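Local coordinates for protein aldehyde dehydrogenase (Staphylococcus aureus, PDB 6K10) that oxidises 4,4'-diaponeurosporen-4-al to 4,4'-diaponeurosporenoic acid with NAD+ in the biosynthesis of the carotenoid staphyloxanthin, at residues 367-371 / 411-417. The protein carries 1 engineered substitution. Numbering follows the deposited sequence.
Sequences RPKPL and FGGVGAS
In this aldehyde dehydrogenase fold, loop 367-371, extended through Pro370 and kinked at Leu371 (phi/psi -63/-36) before strand 372-376, runs antiparallel to glycine-rich loop 411-417, with CA pairs Pro368-Ala416 (5.9 Å), Lys369-Gly415 (5.8 Å) and Leu371-Gly413 (4.8 Å). Loop 411-417 is extended through Val414, then makes a type II' beta turn, Val414-Ser417 (Gly415 64/-130, Ala416 -66/-25), closed by Ser417 N to Val414 O (3.3 Å). No direct hydrogen bond joins the loops; a water accepts from Lys369 N (3.1 Å) and Ala416 N (3.2 Å). Pro368 CB packs on Ala416 CB (3.7 Å), while Lys369 (chi1 m, then all-trans) passes Gly415 toward Tyr112 of the second subunit. Leu371 (chi1 t, chi2 p) puts CD1 3.5 Å from Gly413 CA and 4.1 Å from Phe411 CE1. Leu371 touches Ser251, engineered at a predicted active-site position, and Gly412 adjoins predicted active-site Glu217, so both loops probably wall the catalytic centre. Ser417 (chi1 p) sets CB 3.3 Å from Leu371 N and donates from OG to Val414 O at 2.8 Å.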
loop_
_atom_site.group_PDB
_atom_site.type_symbol
_atom_site.label_atom_id
_atom_site.label_comp_id
_atom_site.label_asym_id
_atom_site.label_seq_id
_atom_site.Cartn_x
_atom_site.Cartn_y
_atom_site.Cartn_z
ATOM N N ARG A 367 -10.765 -9.064 -20.053
ATOM C CA ARG A 367 -9.323 -9.211 -19.984
ATOM C C ARG A 367 -8.784 -8.593 -18.698
ATOM O O ARG A 367 -9.495 -7.859 -18.003
ATOM C CB ARG A 367 -8.684 -8.560 -21.218
ATOM C CG ARG A 367 -9.089 -9.242 -22.518
ATOM C CD ARG A 367 -8.779 -8.396 -23.738
ATOM N NE ARG A 367 -8.922 -9.168 -24.970
ATOM C CZ ARG A 367 -7.916 -9.769 -25.600
ATOM N NH1 ARG A 367 -8.146 -10.452 -26.713
ATOM N NH2 ARG A 367 -6.682 -9.687 -25.121
ATOM N N PRO A 368 -7.534 -8.896 -18.328
ATOM C CA PRO A 368 -6.985 -8.333 -17.087
ATOM C C PRO A 368 -6.995 -6.813 -17.104
ATOM O O PRO A 368 -6.860 -6.179 -18.153
ATOM C CB PRO A 368 -5.553 -8.879 -17.050
ATOM C CG PRO A 368 -5.594 -10.105 -17.879
ATOM C CD PRO A 368 -6.596 -9.844 -18.958
ATOM N N LYS A 369 -7.167 -6.233 -15.921
ATOM C CA LYS A 369 -7.179 -4.785 -15.775
ATOM C C LYS A 369 -5.861 -4.200 -16.267
ATOM O O LYS A 369 -4.800 -4.534 -15.720
ATOM C CB LYS A 369 -7.423 -4.400 -14.319
ATOM C CG LYS A 369 -8.732 -4.933 -13.756
ATOM C CD LYS A 369 -8.886 -4.595 -12.285
ATOM C CE LYS A 369 -10.255 -5.008 -11.765
ATOM N NZ LYS A 369 -10.365 -4.810 -10.294
ATOM N N PRO A 370 -5.875 -3.344 -17.283
ATOM C CA PRO A 370 -4.623 -2.870 -17.871
ATOM C C PRO A 370 -4.029 -1.704 -17.092
ATOM O O PRO A 370 -4.708 -1.013 -16.331
ATOM C CB PRO A 370 -5.045 -2.435 -19.278
ATOM C CG PRO A 370 -6.458 -1.984 -19.100
ATOM C CD PRO A 370 -7.057 -2.823 -17.995
ATOM N N LEU A 371 -2.726 -1.502 -17.304
ATOM C CA LEU A 371 -2.028 -0.406 -16.640
ATOM C C LEU A 371 -2.581 0.942 -17.074
ATOM O O LEU A 371 -2.664 1.876 -16.269
ATOM C CB LEU A 371 -0.529 -0.484 -16.926
ATOM C CG LEU A 371 0.359 0.580 -16.274
ATOM C CD1 LEU A 371 -0.011 0.802 -14.822
ATOM C CD2 LEU A 371 1.811 0.172 -16.384
ATOM N N PHE A 411 1.077 7.177 -10.265
ATOM C CA PHE A 411 1.243 6.299 -11.416
ATOM C C PHE A 411 1.394 4.871 -10.924
ATOM O O PHE A 411 2.344 4.560 -10.203
ATOM C CB PHE A 411 2.456 6.709 -12.256
ATOM C CG PHE A 411 2.822 5.704 -13.313
ATOM C CD1 PHE A 411 1.855 5.189 -14.165
ATOM C CD2 PHE A 411 4.128 5.258 -13.449
ATOM C CE1 PHE A 411 2.189 4.256 -15.134
ATOM C CE2 PHE A 411 4.467 4.328 -14.418
ATOM C CZ PHE A 411 3.494 3.827 -15.261
ATOM N N GLY A 412 0.468 4.007 -11.319
ATOM C CA GLY A 412 0.508 2.617 -10.903
ATOM C C GLY A 412 -0.651 1.859 -11.504
ATOM O O GLY A 412 -1.560 2.440 -12.097
ATOM N N GLY A 413 -0.602 0.538 -11.342
ATOM C CA GLY A 413 -1.603 -0.346 -11.893
ATOM C C GLY A 413 -2.608 -0.824 -10.859
ATOM O O GLY A 413 -2.664 -0.350 -9.722
ATOM N N VAL A 414 -3.418 -1.788 -11.285
ATOM C CA VAL A 414 -4.425 -2.409 -10.432
ATOM C C VAL A 414 -4.673 -3.808 -10.976
ATOM O O VAL A 414 -4.634 -4.032 -12.189
ATOM C CB VAL A 414 -5.719 -1.559 -10.378
ATOM C CG1 VAL A 414 -6.352 -1.440 -11.760
ATOM C CG2 VAL A 414 -6.706 -2.141 -9.375
ATOM N N GLY A 415 -4.902 -4.754 -10.072
ATOM C CA GLY A 415 -5.058 -6.133 -10.504
ATOM C C GLY A 415 -3.778 -6.647 -11.136
ATOM O O GLY A 415 -2.684 -6.513 -10.576
ATOM N N ALA A 416 -3.907 -7.230 -12.330
ATOM C CA ALA A 416 -2.757 -7.827 -13.001
ATOM C C ALA A 416 -1.711 -6.798 -13.415
ATOM O O ALA A 416 -0.537 -7.154 -13.558
ATOM C CB ALA A 416 -3.214 -8.618 -14.226
ATOM N N SER A 417 -2.101 -5.539 -13.614
ATOM C CA SER A 417 -1.135 -4.530 -14.030
ATOM C C SER A 417 -0.306 -3.985 -12.874
ATOM O O SER A 417 0.626 -3.212 -13.119
ATOM C CB SER A 417 -1.841 -3.375 -14.748
ATOM O OG SER A 417 -2.818 -2.762 -13.928
HETATM O O HOH W 1 -6.775 -8.115 -13.460
#